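Local coordinates for coenzyme PQQ synthesis protein D (Xanthomonas campestris pv. campestris, PDB 3G2B), which probably binds the peptide PqqA and presents it to PqqE in the biosynthesis of the cofactor pyrroloquinoline quinone, at residues T6-R9 and D10-P13; Q22-R25 and A26-Q29; T78-I81 and E82-T86. All blocks are in the same frame, centred on the assembly; numbering follows the deposited sequence.

The three contacts follow one another along the chain, and each is local. Contact 1 is a turn in the N-terminal arm before strand 14-15. Contact 2 is the hairpin end joining strand 20-24 to strand 29-41. Contact 3 is one stretch of helix 73-89. None touches another: the centres of contacts 1 and 2 lie about 29 Å apart, as do those of contacts 1 and 3. The centres of contacts 2 and 3 are about 39 Å apart, on opposite sides of the chain's centre, as expected of an extended, saddle-like molecule. Contacts 1 and 3 both meet the second subunit, because the arm of each chain reaches helices of its partner; contact 2 barely touches it.

Contact 1. Residues T6-R9 and D10-P13; sequences TISR and DSCP
S8 and S11 are the ends of a type I beta turn, and each hydroxyl accepts a backbone N-H of the turn. The OG of S11 lies beside its own backbone N (chi1 -62°), which brings it back over the start of the turn to accept the N-H of S8. That bond, S8 N to S11 OG, measures 3.1 Å and is nearly straight at 168°. S8 answers with its own OG, which accepts from D10 N at 3.1 Å and so closes an ST turn inside the beta turn. The bond that defines the beta turn, S11 N to S8 O at 3.0 Å, comes from above the carbonyl plane. Three backbone N-H groups are thus satisfied within the four residues S8-S11.

Carbon borders the S11 hydroxyl on one side, where I7 CD1 comes to 3.8 Å from S11 OG. R9 and D10 cross at an angle, their guanidinium and carboxylate planes 71° apart, and R9 NH1 stays 4.6 Å from D10 OD2. A water bridges them instead, in the plane of the guanidinium at its edge. The arm is laid against the second subunit: R9 NH2 forms a salt bridge with E77 of that subunit, and I7 packs on its L58. The strong charge partner of R9 is thus across the contact with the second subunit, and D10 is linked to R9 through solvent. The bridging water, 3.1 Å from R9 NH1, donates to D10 OD2, whereas a second water sits 2.7 Å from S11 OG.

Contact 2. Residues Q22-R25 and A26-Q29; sequences QHDR and ARDQ
D24 and Q29 form an antiparallel hydrogen-bonded pair, CA to CA 5.3 Å, at the closed end of a beta hairpin. Both backbone bonds of the pair are made: D24 N to Q29 O at 2.8 Å and Q29 N to D24 O at 3.2 Å. D28 and Q29 both lie opposite D24, which makes the corner a G1 beta bulge, and D28 takes the left-handed helical conformation (phi 51°) that is usual for the first residue of such a bulge. R25, A26 and R27 carry the chain round in near-helical angles, in two overlapping turns: R27 N to D24 O, weak, and D28 N to R25 O at 3.1 Å. D24 is also the centre of an inverse gamma turn, whose R25 N to H23 O bond is weak.

The side chain of D24 lies on the same face as that of Q29, D24 CB to Q29 CG 4.1 Å. With CG anti to the backbone N (chi1 -173°), its carboxylate lies over the turn, and R27 N donates to D24 OD1 at 3.1 Å. The N-H arrives from above the carboxylate, 57° out of its plane. The same N-H makes the weak bond to D24 O, sharing one donor between two oxygens. Beyond the backbone the R27 chain crosses the aspartate obliquely. D24 OD2 lies over a face of the guanidinium, 4.2 Å from R27 NE, where the attraction is one of charge and no N-H points at the oxygen. On the flank, the H23 ring has Q29 O at its edge, near the ring plane, and R25 CA over one face. The ring also stacks on W30. A water donates to R25 O at 2.9 Å and more weakly to D28 OD1.

Contact 3. Residues T78-I81 and E82-T86; sequences TDVI and ELTTT
E82 rests its CB on the preceding helical turn, 3.4 Å from T78 O and 3.6 Å from D79 O. From there CG stands anti to the backbone N (chi1 171°), and CG and CD run out in an extended chain toward solvent. At the tip, OE1 takes hydrogens from two waters. One of them also donates to D79 O; the other, 2.9 Å from E82 OE1, also donates to D79 OD1. These waters link two carboxylates whose oxygens, D79 OD1 and E82 OE1, stay 4.5 Å apart, so they may ease the like-charge repulsion.

All of this lies on helix 73-89, which packs V80 against helices 58-68 and 44-51 in the helix-turn-helix-like part of PqqD. The i to i+4 backbone bonds run from T78 O to E82 N onward without a break. On the buried side, T84 donates through both its N and its OG1 to V80 O, reaching it from opposite faces of the carbonyl plane. T84 OG1 is 2.8 Å from V80 O and also hydrogen-bonds with Y52. T85 repeats the pattern on I81 O, with OG1 beside its own backbone N (chi1 -65°), while I7 of the second subunit packs on T85. V80 CG1 lies alongside T84, 4.1 Å from its OG1.

Contact 1. Residues T6-R9 and D10-P13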
loop_
_atom_site.group_PDB
_atom_site.type_symbol
_atom_site.label_atom_id
_atom_site.label_comp_id
_atom_site.label_asym_id
_atom_site.label_seq_id
_atom_site.Cartn_x
_atom_site.Cartn_y
_atom_site.Cartn_z
ATOM N N THR A 6 15.134 1.835 0.339
ATOM C CA THR A 6 14.680 0.978 1.470
ATOM C C THR A 6 14.695 1.754 2.780
ATOM O O THR A 6 15.090 2.919 2.825
ATOM C CB THR A 6 15.589 -0.256 1.643
ATOM O OG1 THR A 6 16.905 0.169 2.022
ATOM C CG2 THR A 6 15.665 -1.046 0.349
ATOM N N ILE A 7 14.260 1.092 3.845
ATOM C CA ILE A 7 14.221 1.699 5.169
ATOM C C ILE A 7 15.475 1.307 5.944
ATOM O O ILE A 7 15.796 0.125 6.061
ATOM C CB ILE A 7 12.980 1.223 5.963
ATOM C CG1 ILE A 7 11.702 1.727 5.286
ATOM C CG2 ILE A 7 13.059 1.712 7.403
ATOM C CD1 ILE A 7 11.588 3.241 5.226
ATOM N N SER A 8 16.185 2.304 6.458
ATOM C CA SER A 8 17.394 2.061 7.237
ATOM C C SER A 8 17.376 3.015 8.417
ATOM O O SER A 8 16.449 3.808 8.560
ATOM C CB SER A 8 18.648 2.320 6.400
ATOM O OG SER A 8 18.857 3.708 6.223
ATOM N N ARG A 9 18.410 2.954 9.251
ATOM C CA ARG A 9 18.481 3.828 10.414
ATOM C C ARG A 9 18.552 5.298 10.013
ATOM O O ARG A 9 18.290 6.180 10.826
ATOM C CB ARG A 9 19.695 3.455 11.280
ATOM C CG ARG A 9 21.049 3.912 10.749
ATOM C CD ARG A 9 22.182 3.177 11.476
ATOM N NE ARG A 9 22.103 3.316 12.930
ATOM C CZ ARG A 9 22.572 4.352 13.619
ATOM N NH1 ARG A 9 23.170 5.360 12.995
ATOM N NH2 ARG A 9 22.431 4.387 14.940
ATOM N N ASP A 10 18.890 5.563 8.755
ATOM C CA ASP A 10 19.006 6.934 8.270
ATOM C C ASP A 10 17.712 7.526 7.710
ATOM O O ASP A 10 17.682 8.697 7.312
ATOM C CB ASP A 10 20.118 7.015 7.220
ATOM C CG ASP A 10 21.507 6.945 7.837
ATOM O OD1 ASP A 10 22.464 6.602 7.114
ATOM O OD2 ASP A 10 21.643 7.246 9.042
ATOM N N SER A 11 16.650 6.719 7.683
ATOM C CA SER A 11 15.351 7.167 7.186
ATOM C C SER A 11 14.748 8.191 8.143
ATOM O O SER A 11 14.869 8.054 9.360
ATOM C CB SER A 11 14.391 5.979 7.043
ATOM O OG SER A 11 14.869 5.036 6.099
ATOM N N CYS A 12 14.105 9.215 7.585
ATOM C CA CYS A 12 13.478 10.275 8.378
ATOM C C CYS A 12 12.027 10.386 7.926
ATOM O O CYS A 12 11.634 11.351 7.271
ATOM C CB CYS A 12 14.198 11.605 8.145
ATOM S SG CYS A 12 15.971 11.564 8.538
ATOM N N PRO A 13 11.204 9.399 8.300
ATOM C CA PRO A 13 9.788 9.345 7.938
ATOM C C PRO A 13 8.865 10.349 8.592
ATOM O O PRO A 13 9.160 10.917 9.646
ATOM C CB PRO A 13 9.375 7.919 8.323
ATOM C CG PRO A 13 10.661 7.186 8.560
ATOM C CD PRO A 13 11.563 8.234 9.124
HETATM O O HOH W 1 14.732 6.267 3.673
HETATM O O HOH W 2 23.756 6.193 10.096
#

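Contact 2. Residues Q22-R25 and A26-Q29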
loop_
_atom_site.group_PDB
_atom_site.type_symbol
_atom_site.label_atom_id
_atom_site.label_comp_id
_atom_site.label_asym_id
_atom_site.label_seq_id
_atom_site.Cartn_x
_atom_site.Cartn_y
_atom_site.Cartn_z
ATOM N N GLN A 22 -5.306 7.046 16.195
ATOM C CA GLN A 22 -6.583 7.006 16.901
ATOM C C GLN A 22 -6.559 6.000 18.037
ATOM O O GLN A 22 -6.020 4.899 17.907
ATOM C CB GLN A 22 -7.745 6.640 15.967
ATOM C CG GLN A 22 -9.019 6.268 16.739
ATOM C CD GLN A 22 -10.187 5.870 15.851
ATOM O OE1 GLN A 22 -10.999 6.707 15.451
ATOM N NE2 GLN A 22 -10.271 4.584 15.532
ATOM N N HIS A 23 -7.153 6.394 19.155
ATOM C CA HIS A 23 -7.242 5.530 20.313
ATOM C C HIS A 23 -8.601 4.832 20.219
ATOM O O HIS A 23 -9.639 5.452 20.476
ATOM C CB HIS A 23 -7.175 6.369 21.593
ATOM C CG HIS A 23 -7.233 5.564 22.851
ATOM N ND1 HIS A 23 -7.507 6.127 24.080
ATOM C CD2 HIS A 23 -7.040 4.244 23.077
ATOM C CE1 HIS A 23 -7.480 5.186 25.008
ATOM N NE2 HIS A 23 -7.198 4.035 24.424
ATOM N N ASP A 24 -8.606 3.565 19.812
ATOM C CA ASP A 24 -9.864 2.823 19.728
ATOM C C ASP A 24 -10.106 2.281 21.128
ATOM O O ASP A 24 -9.787 1.139 21.444
ATOM C CB ASP A 24 -9.777 1.661 18.738
ATOM C CG ASP A 24 -11.123 0.994 18.520
ATOM O OD1 ASP A 24 -11.950 1.007 19.457
ATOM O OD2 ASP A 24 -11.357 0.445 17.425
ATOM N N ARG A 25 -10.667 3.134 21.969
ATOM C CA ARG A 25 -10.938 2.790 23.352
ATOM C C ARG A 25 -11.769 1.525 23.543
ATOM O O ARG A 25 -11.473 0.707 24.415
ATOM C CB ARG A 25 -11.625 3.971 24.014
ATOM C CG ARG A 25 -12.006 3.742 25.430
ATOM C CD ARG A 25 -12.551 5.025 25.983
ATOM N NE ARG A 25 -11.774 5.482 27.124
ATOM C CZ ARG A 25 -12.041 6.600 27.785
ATOM N NH1 ARG A 25 -11.300 6.951 28.828
ATOM N NH2 ARG A 25 -13.051 7.365 27.390
ATOM N N ALA A 26 -12.809 1.367 22.733
ATOM C CA ALA A 26 -13.675 0.195 22.831
ATOM C C ALA A 26 -12.887 -1.104 22.673
ATOM O O ALA A 26 -13.133 -2.083 23.383
ATOM C CB ALA A 26 -14.765 0.267 21.772
ATOM N N ARG A 27 -11.932 -1.109 21.748
ATOM C CA ARG A 27 -11.131 -2.303 21.494
ATOM C C ARG A 27 -9.804 -2.316 22.244
ATOM O O ARG A 27 -8.994 -3.230 22.073
ATOM C CB ARG A 27 -10.880 -2.441 19.990
ATOM C CG ARG A 27 -10.302 -3.787 19.578
ATOM C CD ARG A 27 -10.295 -3.939 18.069
ATOM N NE ARG A 27 -11.635 -3.781 17.508
ATOM C CZ ARG A 27 -11.939 -3.982 16.230
ATOM N NH1 ARG A 27 -10.998 -4.352 15.371
ATOM N NH2 ARG A 27 -13.186 -3.814 15.808
ATOM N N ASP A 28 -9.598 -1.307 23.086
ATOM C CA ASP A 28 -8.380 -1.170 23.876
ATOM C C ASP A 28 -7.125 -1.285 23.020
ATOM O O ASP A 28 -6.210 -2.055 23.318
ATOM C CB ASP A 28 -8.339 -2.206 25.008
ATOM C CG ASP A 28 -7.121 -2.038 25.905
ATOM O OD1 ASP A 28 -6.741 -0.880 26.176
ATOM O OD2 ASP A 28 -6.548 -3.058 26.342
ATOM N N GLN A 29 -7.085 -0.509 21.946
ATOM C CA GLN A 29 -5.923 -0.522 21.077
ATOM C C GLN A 29 -5.769 0.805 20.369
ATOM O O GLN A 29 -6.722 1.575 20.253
ATOM C CB GLN A 29 -6.037 -1.636 20.036
ATOM C CG GLN A 29 -7.238 -1.513 19.124
ATOM C CD GLN A 29 -7.172 -2.470 17.948
ATOM O OE1 GLN A 29 -6.822 -3.637 18.103
ATOM N NE2 GLN A 29 -7.522 -1.979 16.763
HETATM O O HOH W 3 -9.477 1.102 26.457
#

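Contact 3. Residues T78-I81 and E82-T86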
loop_
_atom_site.group_PDB
_atom_site.type_symbol
_atom_site.label_atom_id
_atom_site.label_comp_id
_atom_site.label_asym_id
_atom_site.label_seq_id
_atom_site.Cartn_x
_atom_site.Cartn_y
_atom_site.Cartn_z
ATOM N N THR A 78 2.334 -7.704 -21.777
ATOM C CA THR A 78 3.269 -6.827 -21.083
ATOM C C THR A 78 2.501 -5.727 -20.347
ATOM O O THR A 78 2.772 -5.441 -19.183
ATOM C CB THR A 78 4.259 -6.173 -22.072
ATOM O OG1 THR A 78 5.220 -7.146 -22.490
ATOM C CG2 THR A 78 4.980 -4.995 -21.429
ATOM N N ASP A 79 1.537 -5.121 -21.034
ATOM C CA ASP A 79 0.744 -4.050 -20.447
ATOM C C ASP A 79 -0.076 -4.529 -19.250
ATOM O O ASP A 79 -0.174 -3.833 -18.232
ATOM C CB ASP A 79 -0.164 -3.433 -21.515
ATOM C CG ASP A 79 0.592 -2.494 -22.451
ATOM O OD1 ASP A 79 1.841 -2.552 -22.492
ATOM O OD2 ASP A 79 -0.060 -1.693 -23.146
ATOM N N VAL A 80 -0.657 -5.720 -19.371
ATOM C CA VAL A 80 -1.457 -6.288 -18.291
ATOM C C VAL A 80 -0.583 -6.547 -17.073
ATOM O O VAL A 80 -0.959 -6.238 -15.946
ATOM C CB VAL A 80 -2.137 -7.612 -18.731
ATOM C CG1 VAL A 80 -2.772 -8.309 -17.527
ATOM C CG2 VAL A 80 -3.193 -7.324 -19.778
ATOM N N ILE A 81 0.596 -7.116 -17.294
ATOM C CA ILE A 81 1.495 -7.389 -16.185
ATOM C C ILE A 81 1.975 -6.093 -15.532
ATOM O O ILE A 81 2.038 -6.002 -14.310
ATOM C CB ILE A 81 2.701 -8.227 -16.643
ATOM C CG1 ILE A 81 2.215 -9.610 -17.078
ATOM C CG2 ILE A 81 3.716 -8.344 -15.516
ATOM C CD1 ILE A 81 3.315 -10.530 -17.588
ATOM N N GLU A 82 2.302 -5.093 -16.346
ATOM C CA GLU A 82 2.758 -3.811 -15.813
ATOM C C GLU A 82 1.685 -3.189 -14.920
ATOM O O GLU A 82 1.973 -2.751 -13.805
ATOM C CB GLU A 82 3.095 -2.844 -16.955
ATOM C CG GLU A 82 3.363 -1.414 -16.484
ATOM C CD GLU A 82 3.616 -0.442 -17.630
ATOM O OE1 GLU A 82 2.822 -0.427 -18.597
ATOM O OE2 GLU A 82 4.606 0.317 -17.557
ATOM N N LEU A 83 0.446 -3.162 -15.405
ATOM C CA LEU A 83 -0.652 -2.589 -14.629
ATOM C C LEU A 83 -0.873 -3.331 -13.320
ATOM O O LEU A 83 -1.007 -2.719 -12.256
ATOM C CB LEU A 83 -1.956 -2.621 -15.434
ATOM C CG LEU A 83 -3.215 -2.317 -14.612
ATOM C CD1 LEU A 83 -3.213 -0.853 -14.199
ATOM C CD2 LEU A 83 -4.456 -2.643 -15.431
ATOM N N THR A 84 -0.925 -4.656 -13.403
ATOM C CA THR A 84 -1.160 -5.485 -12.230
ATOM C C THR A 84 -0.069 -5.294 -11.189
ATOM O O THR A 84 -0.338 -5.282 -9.989
ATOM C CB THR A 84 -1.257 -6.964 -12.632
ATOM O OG1 THR A 84 -2.262 -7.098 -13.643
ATOM C CG2 THR A 84 -1.623 -7.823 -11.433
ATOM N N THR A 85 1.166 -5.137 -11.652
ATOM C CA THR A 85 2.281 -4.915 -10.748
ATOM C C THR A 85 2.043 -3.616 -9.974
ATOM O O THR A 85 2.222 -3.568 -8.759
ATOM C CB THR A 85 3.603 -4.818 -11.522
ATOM O OG1 THR A 85 3.873 -6.081 -12.144
ATOM C CG2 THR A 85 4.748 -4.457 -10.589
ATOM N N THR A 86 1.631 -2.569 -10.682
ATOM C CA THR A 86 1.357 -1.280 -10.050
ATOM C C THR A 86 0.218 -1.384 -9.039
ATOM O O THR A 86 0.317 -0.872 -7.919
ATOM C CB THR A 86 0.999 -0.221 -11.108
ATOM O OG1 THR A 86 2.142 0.002 -11.946
ATOM C CG2 THR A 86 0.593 1.095 -10.446
HETATM O O HOH W 4 0.020 -0.976 -18.453
HETATM O O HOH W 5 3.926 -1.181 -21.195
#